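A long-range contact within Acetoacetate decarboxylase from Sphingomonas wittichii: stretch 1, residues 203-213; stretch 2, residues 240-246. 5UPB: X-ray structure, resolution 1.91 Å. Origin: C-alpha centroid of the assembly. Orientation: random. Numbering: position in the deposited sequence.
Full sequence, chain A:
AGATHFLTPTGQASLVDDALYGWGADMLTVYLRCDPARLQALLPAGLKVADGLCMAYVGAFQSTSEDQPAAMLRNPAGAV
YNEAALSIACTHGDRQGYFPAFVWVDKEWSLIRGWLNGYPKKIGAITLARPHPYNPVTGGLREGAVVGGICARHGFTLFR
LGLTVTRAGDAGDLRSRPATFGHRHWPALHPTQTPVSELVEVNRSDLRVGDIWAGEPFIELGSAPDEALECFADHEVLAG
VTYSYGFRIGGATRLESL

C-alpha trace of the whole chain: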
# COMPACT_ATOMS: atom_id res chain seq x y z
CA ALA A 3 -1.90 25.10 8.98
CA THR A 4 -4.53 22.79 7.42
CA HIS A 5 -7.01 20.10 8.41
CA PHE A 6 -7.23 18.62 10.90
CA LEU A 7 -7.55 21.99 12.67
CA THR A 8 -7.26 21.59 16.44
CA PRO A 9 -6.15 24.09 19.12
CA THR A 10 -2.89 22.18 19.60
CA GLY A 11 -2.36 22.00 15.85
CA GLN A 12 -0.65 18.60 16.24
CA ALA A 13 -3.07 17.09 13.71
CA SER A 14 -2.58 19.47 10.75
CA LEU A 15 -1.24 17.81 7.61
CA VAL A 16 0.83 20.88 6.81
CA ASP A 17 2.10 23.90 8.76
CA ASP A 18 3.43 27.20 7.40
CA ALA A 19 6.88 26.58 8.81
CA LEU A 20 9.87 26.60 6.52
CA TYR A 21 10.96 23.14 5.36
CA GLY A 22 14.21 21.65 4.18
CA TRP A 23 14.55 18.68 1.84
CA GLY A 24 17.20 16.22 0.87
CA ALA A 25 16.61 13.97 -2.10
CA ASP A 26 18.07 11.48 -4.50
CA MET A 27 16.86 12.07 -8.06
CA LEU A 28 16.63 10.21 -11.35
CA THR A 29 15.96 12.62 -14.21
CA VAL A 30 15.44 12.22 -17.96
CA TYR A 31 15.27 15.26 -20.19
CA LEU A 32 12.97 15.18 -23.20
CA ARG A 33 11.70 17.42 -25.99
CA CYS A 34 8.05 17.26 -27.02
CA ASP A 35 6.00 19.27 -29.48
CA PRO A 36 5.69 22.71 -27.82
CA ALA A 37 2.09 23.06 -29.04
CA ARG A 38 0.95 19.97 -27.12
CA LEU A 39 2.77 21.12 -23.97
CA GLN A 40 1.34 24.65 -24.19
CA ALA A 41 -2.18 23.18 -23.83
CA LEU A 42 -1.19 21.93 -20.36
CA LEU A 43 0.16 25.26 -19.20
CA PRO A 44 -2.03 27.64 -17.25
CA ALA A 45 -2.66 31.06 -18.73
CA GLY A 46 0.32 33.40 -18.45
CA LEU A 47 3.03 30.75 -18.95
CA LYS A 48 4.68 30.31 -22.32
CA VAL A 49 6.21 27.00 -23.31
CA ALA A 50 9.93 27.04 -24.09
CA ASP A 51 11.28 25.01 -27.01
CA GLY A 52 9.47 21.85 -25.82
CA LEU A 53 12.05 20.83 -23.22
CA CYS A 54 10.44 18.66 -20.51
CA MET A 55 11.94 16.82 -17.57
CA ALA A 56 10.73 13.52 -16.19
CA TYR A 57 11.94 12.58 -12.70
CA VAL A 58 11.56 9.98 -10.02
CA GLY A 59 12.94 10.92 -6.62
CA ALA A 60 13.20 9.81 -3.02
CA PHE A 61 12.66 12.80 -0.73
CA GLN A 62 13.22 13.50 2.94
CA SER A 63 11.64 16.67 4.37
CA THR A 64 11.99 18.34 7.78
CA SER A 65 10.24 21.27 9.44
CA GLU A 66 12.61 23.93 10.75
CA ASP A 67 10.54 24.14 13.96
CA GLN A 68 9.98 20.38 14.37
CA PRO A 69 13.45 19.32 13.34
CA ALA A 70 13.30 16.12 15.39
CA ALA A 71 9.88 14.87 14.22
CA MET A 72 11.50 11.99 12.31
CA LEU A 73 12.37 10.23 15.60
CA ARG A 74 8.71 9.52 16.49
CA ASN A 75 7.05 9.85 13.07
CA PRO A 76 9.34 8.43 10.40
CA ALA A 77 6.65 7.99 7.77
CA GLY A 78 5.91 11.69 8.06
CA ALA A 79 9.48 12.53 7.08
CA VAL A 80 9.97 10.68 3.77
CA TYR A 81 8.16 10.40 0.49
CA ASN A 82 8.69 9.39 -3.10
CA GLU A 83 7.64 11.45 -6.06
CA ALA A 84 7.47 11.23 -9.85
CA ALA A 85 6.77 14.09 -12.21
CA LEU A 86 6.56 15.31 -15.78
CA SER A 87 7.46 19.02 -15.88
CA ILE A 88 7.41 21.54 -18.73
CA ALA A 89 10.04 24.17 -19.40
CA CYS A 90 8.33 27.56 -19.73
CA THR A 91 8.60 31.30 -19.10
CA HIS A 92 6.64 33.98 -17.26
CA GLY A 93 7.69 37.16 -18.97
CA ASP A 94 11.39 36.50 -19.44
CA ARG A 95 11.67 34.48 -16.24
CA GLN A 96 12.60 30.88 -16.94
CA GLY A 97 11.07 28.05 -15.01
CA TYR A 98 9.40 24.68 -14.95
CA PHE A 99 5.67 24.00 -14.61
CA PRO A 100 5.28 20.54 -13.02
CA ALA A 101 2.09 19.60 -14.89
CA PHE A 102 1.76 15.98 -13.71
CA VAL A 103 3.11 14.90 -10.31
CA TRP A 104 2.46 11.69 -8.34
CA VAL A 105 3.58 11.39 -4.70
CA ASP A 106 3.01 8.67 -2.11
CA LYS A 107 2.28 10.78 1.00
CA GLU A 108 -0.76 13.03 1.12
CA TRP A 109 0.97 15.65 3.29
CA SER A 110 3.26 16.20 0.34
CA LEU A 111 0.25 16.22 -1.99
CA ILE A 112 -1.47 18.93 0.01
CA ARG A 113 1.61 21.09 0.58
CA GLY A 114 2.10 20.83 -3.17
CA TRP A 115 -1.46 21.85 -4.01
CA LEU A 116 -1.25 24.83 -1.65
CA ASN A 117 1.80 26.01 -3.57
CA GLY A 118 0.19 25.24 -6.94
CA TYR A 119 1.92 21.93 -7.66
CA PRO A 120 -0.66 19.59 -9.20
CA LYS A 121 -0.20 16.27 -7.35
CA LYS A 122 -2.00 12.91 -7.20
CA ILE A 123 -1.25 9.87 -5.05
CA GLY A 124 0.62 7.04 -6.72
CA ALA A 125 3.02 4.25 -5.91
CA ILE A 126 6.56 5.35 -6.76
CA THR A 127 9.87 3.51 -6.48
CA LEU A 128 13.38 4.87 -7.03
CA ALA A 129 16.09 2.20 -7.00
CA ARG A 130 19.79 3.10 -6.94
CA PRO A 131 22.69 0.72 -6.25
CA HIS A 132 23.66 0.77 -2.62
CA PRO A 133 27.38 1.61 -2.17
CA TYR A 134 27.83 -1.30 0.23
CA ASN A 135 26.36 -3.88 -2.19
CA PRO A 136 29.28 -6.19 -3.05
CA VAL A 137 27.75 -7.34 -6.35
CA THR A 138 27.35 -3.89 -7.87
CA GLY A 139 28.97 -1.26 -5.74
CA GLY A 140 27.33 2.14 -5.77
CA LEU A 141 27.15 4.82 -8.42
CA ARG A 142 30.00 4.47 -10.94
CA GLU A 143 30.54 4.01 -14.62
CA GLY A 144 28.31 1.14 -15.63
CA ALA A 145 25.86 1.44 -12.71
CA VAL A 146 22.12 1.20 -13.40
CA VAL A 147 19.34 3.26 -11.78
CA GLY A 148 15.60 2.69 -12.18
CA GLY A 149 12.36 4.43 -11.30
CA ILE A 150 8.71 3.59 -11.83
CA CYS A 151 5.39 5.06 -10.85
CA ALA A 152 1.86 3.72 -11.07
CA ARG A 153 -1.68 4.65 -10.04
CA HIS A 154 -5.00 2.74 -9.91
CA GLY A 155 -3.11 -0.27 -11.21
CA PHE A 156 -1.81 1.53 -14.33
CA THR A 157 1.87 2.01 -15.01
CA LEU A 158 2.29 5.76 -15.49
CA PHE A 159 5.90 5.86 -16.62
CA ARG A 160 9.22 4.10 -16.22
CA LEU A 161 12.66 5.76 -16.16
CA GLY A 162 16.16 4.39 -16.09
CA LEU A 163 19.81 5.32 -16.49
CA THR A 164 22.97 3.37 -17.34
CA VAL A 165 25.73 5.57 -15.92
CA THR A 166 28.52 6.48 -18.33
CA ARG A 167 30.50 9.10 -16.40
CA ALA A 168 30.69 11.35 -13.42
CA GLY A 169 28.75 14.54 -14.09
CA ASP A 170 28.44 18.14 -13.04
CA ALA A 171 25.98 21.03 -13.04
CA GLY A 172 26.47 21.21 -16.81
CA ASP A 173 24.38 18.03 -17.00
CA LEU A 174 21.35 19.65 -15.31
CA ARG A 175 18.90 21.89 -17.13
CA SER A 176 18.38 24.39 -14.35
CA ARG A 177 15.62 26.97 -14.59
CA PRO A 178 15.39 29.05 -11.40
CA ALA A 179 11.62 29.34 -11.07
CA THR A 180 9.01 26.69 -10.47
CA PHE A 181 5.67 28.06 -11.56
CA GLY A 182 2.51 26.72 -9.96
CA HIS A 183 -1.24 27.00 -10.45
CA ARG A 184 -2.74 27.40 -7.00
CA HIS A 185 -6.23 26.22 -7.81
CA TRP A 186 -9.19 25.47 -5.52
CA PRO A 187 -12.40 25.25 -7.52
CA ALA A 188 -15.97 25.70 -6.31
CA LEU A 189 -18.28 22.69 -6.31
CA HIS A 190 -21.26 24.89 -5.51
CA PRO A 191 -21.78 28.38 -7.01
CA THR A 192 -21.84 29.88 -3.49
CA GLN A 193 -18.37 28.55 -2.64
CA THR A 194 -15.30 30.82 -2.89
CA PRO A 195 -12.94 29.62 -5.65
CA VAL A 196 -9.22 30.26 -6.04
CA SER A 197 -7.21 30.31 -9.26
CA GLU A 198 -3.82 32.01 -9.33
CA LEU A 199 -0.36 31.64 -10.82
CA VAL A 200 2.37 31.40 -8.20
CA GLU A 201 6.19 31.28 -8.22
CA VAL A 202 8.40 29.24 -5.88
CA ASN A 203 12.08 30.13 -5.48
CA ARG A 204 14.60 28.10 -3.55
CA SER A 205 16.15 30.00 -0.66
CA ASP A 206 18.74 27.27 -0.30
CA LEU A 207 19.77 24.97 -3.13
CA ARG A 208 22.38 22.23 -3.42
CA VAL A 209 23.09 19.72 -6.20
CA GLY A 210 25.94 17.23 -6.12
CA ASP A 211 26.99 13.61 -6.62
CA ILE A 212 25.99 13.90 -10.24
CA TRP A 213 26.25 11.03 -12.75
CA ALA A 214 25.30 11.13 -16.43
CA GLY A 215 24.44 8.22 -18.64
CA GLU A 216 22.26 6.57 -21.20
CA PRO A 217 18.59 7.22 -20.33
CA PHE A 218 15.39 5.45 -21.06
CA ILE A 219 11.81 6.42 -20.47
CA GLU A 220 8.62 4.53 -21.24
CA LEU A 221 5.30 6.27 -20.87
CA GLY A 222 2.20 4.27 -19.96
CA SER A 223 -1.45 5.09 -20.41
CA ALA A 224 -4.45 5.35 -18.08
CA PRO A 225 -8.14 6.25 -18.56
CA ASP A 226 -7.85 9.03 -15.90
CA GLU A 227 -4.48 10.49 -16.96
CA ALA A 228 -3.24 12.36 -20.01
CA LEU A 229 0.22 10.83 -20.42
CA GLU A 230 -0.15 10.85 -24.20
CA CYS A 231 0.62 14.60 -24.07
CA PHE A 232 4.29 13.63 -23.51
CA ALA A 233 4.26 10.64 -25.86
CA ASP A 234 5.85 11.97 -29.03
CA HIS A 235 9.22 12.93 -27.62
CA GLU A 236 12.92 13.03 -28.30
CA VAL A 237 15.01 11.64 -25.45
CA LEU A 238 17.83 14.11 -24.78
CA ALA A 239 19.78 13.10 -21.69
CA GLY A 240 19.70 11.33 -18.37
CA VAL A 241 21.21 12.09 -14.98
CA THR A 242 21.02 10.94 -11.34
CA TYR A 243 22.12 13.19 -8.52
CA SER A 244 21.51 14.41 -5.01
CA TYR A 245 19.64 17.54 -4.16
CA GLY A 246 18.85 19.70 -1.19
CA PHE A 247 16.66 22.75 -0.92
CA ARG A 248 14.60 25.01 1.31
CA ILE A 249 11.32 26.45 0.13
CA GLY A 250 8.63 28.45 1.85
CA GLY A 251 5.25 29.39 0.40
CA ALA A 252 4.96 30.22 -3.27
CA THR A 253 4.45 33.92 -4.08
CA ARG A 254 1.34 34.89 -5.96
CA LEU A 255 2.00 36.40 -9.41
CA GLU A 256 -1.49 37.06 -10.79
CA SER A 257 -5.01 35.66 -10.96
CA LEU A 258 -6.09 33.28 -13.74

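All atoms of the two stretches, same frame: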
# COMPACT_ATOMS: atom_id res chain seq x y z
N ASN A 203 10.63 30.06 -5.32
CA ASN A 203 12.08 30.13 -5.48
C ASN A 203 12.76 29.46 -4.30
O ASN A 203 12.28 29.54 -3.17
CB ASN A 203 12.59 31.57 -5.61
CG ASN A 203 12.23 32.17 -6.94
OD1 ASN A 203 12.87 31.88 -7.96
ND2 ASN A 203 11.15 32.97 -6.95
N ARG A 204 13.84 28.76 -4.59
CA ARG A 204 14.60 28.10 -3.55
C ARG A 204 15.41 29.15 -2.81
O ARG A 204 16.16 29.91 -3.43
CB ARG A 204 15.48 27.05 -4.20
CG ARG A 204 14.59 25.97 -4.85
CD ARG A 204 15.32 24.81 -5.48
NE ARG A 204 15.90 25.17 -6.77
CZ ARG A 204 15.26 25.02 -7.92
NH1 ARG A 204 14.03 24.52 -7.95
NH2 ARG A 204 15.84 25.38 -9.05
N SER A 205 15.36 29.12 -1.49
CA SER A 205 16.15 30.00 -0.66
C SER A 205 17.43 29.32 -0.23
O SER A 205 18.34 29.98 0.29
CB SER A 205 15.31 30.41 0.57
OG SER A 205 15.12 29.29 1.44
N ASP A 206 17.53 28.03 -0.49
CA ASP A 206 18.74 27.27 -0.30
C ASP A 206 18.63 26.19 -1.36
O ASP A 206 17.54 25.65 -1.60
CB ASP A 206 18.79 26.78 1.16
CG ASP A 206 20.20 26.39 1.62
OD1 ASP A 206 20.92 25.70 0.88
OD2 ASP A 206 20.56 26.79 2.74
N LEU A 207 19.73 25.92 -2.02
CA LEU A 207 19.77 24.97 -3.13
C LEU A 207 21.14 24.31 -3.17
O LEU A 207 22.15 25.01 -3.12
CB LEU A 207 19.52 25.70 -4.46
CG LEU A 207 19.85 24.96 -5.75
CD1 LEU A 207 19.12 23.67 -5.84
CD2 LEU A 207 19.52 25.86 -6.92
N ARG A 208 21.15 22.98 -3.22
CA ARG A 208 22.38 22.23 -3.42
C ARG A 208 22.17 21.07 -4.39
O ARG A 208 21.18 20.35 -4.28
CB ARG A 208 22.95 21.69 -2.10
CG ARG A 208 24.23 20.91 -2.30
CD ARG A 208 24.80 20.36 -1.02
NE ARG A 208 25.94 19.51 -1.33
CZ ARG A 208 26.47 18.63 -0.50
NH1 ARG A 208 25.97 18.50 0.72
NH2 ARG A 208 27.49 17.87 -0.90
N VAL A 209 23.06 20.89 -5.33
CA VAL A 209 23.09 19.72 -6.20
C VAL A 209 24.51 19.17 -6.16
O VAL A 209 25.49 19.94 -6.16
CB VAL A 209 22.63 20.02 -7.64
CG1 VAL A 209 21.15 20.39 -7.65
CG2 VAL A 209 23.49 21.15 -8.27
N GLY A 210 24.62 17.85 -6.15
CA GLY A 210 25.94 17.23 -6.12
C GLY A 210 25.80 15.75 -6.39
O GLY A 210 24.71 15.25 -6.65
N ASP A 211 26.93 15.05 -6.34
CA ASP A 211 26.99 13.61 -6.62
C ASP A 211 26.25 13.27 -7.90
O ASP A 211 25.34 12.43 -7.94
CB ASP A 211 26.47 12.80 -5.43
CG ASP A 211 27.37 12.94 -4.21
OD1 ASP A 211 28.53 12.49 -4.30
OD2 ASP A 211 26.97 13.56 -3.20
N ILE A 212 26.65 13.95 -8.95
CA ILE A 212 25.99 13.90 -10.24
C ILE A 212 26.66 12.86 -11.13
O ILE A 212 27.91 12.81 -11.24
CB ILE A 212 26.02 15.28 -10.91
CG1 ILE A 212 25.40 16.32 -9.99
CG2 ILE A 212 25.30 15.26 -12.22
CD1 ILE A 212 25.68 17.78 -10.46
N TRP A 213 25.82 12.03 -11.77
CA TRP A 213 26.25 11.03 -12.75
C TRP A 213 25.38 11.11 -13.99
O TRP A 213 24.15 11.20 -13.89
CB TRP A 213 26.18 9.62 -12.16
CG TRP A 213 27.03 9.46 -10.92
CD1 TRP A 213 26.68 9.79 -9.65
CD2 TRP A 213 28.36 8.94 -10.85
NE1 TRP A 213 27.72 9.52 -8.78
CE2 TRP A 213 28.75 8.98 -9.49
CE3 TRP A 213 29.27 8.46 -11.80
CZ2 TRP A 213 30.02 8.58 -9.06
CZ3 TRP A 213 30.53 8.05 -11.36
CH2 TRP A 213 30.88 8.09 -10.01
N GLY A 240 20.08 11.86 -19.66
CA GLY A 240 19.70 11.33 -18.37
C GLY A 240 20.77 11.62 -17.34
O GLY A 240 21.96 11.72 -17.66
N VAL A 241 20.33 11.80 -16.10
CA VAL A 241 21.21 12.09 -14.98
C VAL A 241 20.57 11.60 -13.68
O VAL A 241 19.34 11.54 -13.56
CB VAL A 241 21.53 13.60 -14.91
CG1 VAL A 241 20.28 14.38 -14.56
CG2 VAL A 241 22.62 13.89 -13.93
N THR A 242 21.43 11.22 -12.72
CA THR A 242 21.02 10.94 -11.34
C THR A 242 21.93 11.75 -10.44
O THR A 242 23.10 11.99 -10.78
CB THR A 242 21.08 9.42 -11.00
OG1 THR A 242 20.48 9.18 -9.72
CG2 THR A 242 22.54 8.88 -11.00
N TYR A 243 21.39 12.24 -9.34
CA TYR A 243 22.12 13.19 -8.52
C TYR A 243 21.42 13.32 -7.18
O TYR A 243 20.30 12.84 -6.97
CB TYR A 243 22.23 14.55 -9.19
CG TYR A 243 20.90 15.19 -9.49
CD1 TYR A 243 20.21 14.87 -10.64
CD2 TYR A 243 20.37 16.16 -8.65
CE1 TYR A 243 19.00 15.49 -10.93
CE2 TYR A 243 19.18 16.78 -8.93
CZ TYR A 243 18.50 16.45 -10.08
OH TYR A 243 17.31 17.08 -10.36
N SER A 244 22.09 14.06 -6.30
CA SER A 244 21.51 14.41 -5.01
C SER A 244 21.21 15.90 -4.97
O SER A 244 21.90 16.73 -5.59
CB SER A 244 22.42 13.99 -3.87
OG SER A 244 22.60 12.59 -3.94
N TYR A 245 20.21 16.22 -4.17
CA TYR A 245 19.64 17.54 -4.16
C TYR A 245 19.14 17.91 -2.79
O TYR A 245 18.48 17.12 -2.12
CB TYR A 245 18.45 17.41 -5.14
CG TYR A 245 17.54 18.57 -5.39
CD1 TYR A 245 17.98 19.85 -5.33
CD2 TYR A 245 16.19 18.34 -5.63
CE1 TYR A 245 17.14 20.90 -5.57
CE2 TYR A 245 15.32 19.38 -5.85
CZ TYR A 245 15.79 20.66 -5.82
OH TYR A 245 14.93 21.72 -6.02
N GLY A 246 19.36 19.16 -2.43
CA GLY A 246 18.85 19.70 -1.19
C GLY A 246 18.29 21.07 -1.46
O GLY A 246 18.83 21.83 -2.28
O HOH W 1 24.65 11.59 -2.41

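The strand around Arg-208 to Gly-210 runs antiparallel to the strand that passes through Gly-240 to Gly-246, with axes 4.6 Å apart at closest approach, and the pairing resumes beyond a corner at Asp-211. Six backbone hydrogen bonds form three reciprocal pairs. Arg-208 N donates to Gly-246 O (2.8 Å) and Gly-246 N to Arg-208 O (2.9 Å); Gly-210 N reaches Ser-244 O (3.0 Å) while Ser-244 N reaches Gly-210 O (2.9 Å); Trp-213 N binds Thr-242 O (2.9 Å) and Thr-242 N binds Trp-213 O (3.0 Å).

Between the last two pairs the register slips by one residue, a beta bulge. Asp-211, with phi/psi of 48/55°, takes up the extra residue. Its carbonyl finds no hydrogen-bond donor although the contact buries it; Tyr-243 CA approaches Asp-211 O at 3.4 Å in a nearly straight CA-H...O contact. The carboxylate, with chi1 in m, is linked to the opposite strand through a water, which hydrogen-bonds to Ser-244 OG at 2.7 Å and donates a weak bond to Asp-211 OD2 at 3.1 Å. A small hydroxyl at Ser-244, also in m, suits this bridge.

Tyr-245 has the most area covered by the other stretch. Its t rotamer (chi1 178°) carries the ring toward stretch 1, where Val-209 CG1 lies 4.0 Å from Tyr-245 CD1 and Leu-207 CD1 packs at 3.4 Å from Tyr-245 CE1, near the ring plane. Leu-207 points sideways at its CB, but its t,p conformation brings the methyl back to the ring. Farther along, Arg-204 CD comes within 3.2 Å of Tyr-245 OH, so the aliphatic part of the arginine borders the phenol, although this side chain is poorly ordered. Val-209, in m, also sets CG1 at 4.3 Å from Tyr-243 CE2, so one compact branched residue touches both tyrosines.

Past the corner, Ile-212 (m,t) is buried: its CG2 meets Val-241 CG2 at 3.5 Å and its CG1 meets Tyr-243 CB at 3.7 Å. Beta-branched Ile-212 and Val-241 suit extended backbone and fill this space with methyl groups. Tyr-243 adopts p, and its ring end leads away from stretch 1, leaving CB to make the contact with isoleucine.

Trp-213 and Thr-242 share a sheet face, Trp-213 CB lying 3.9 Å from Thr-242 CG2; the m rotamer then leads the indole away. Arg-208 is itself exposed, and its extended chain, t at chi1 through chi3, leads its guanidinium away from stretch 2. Opposite it, Gly-246 offers only backbone. Together the stretches bury 560 Å².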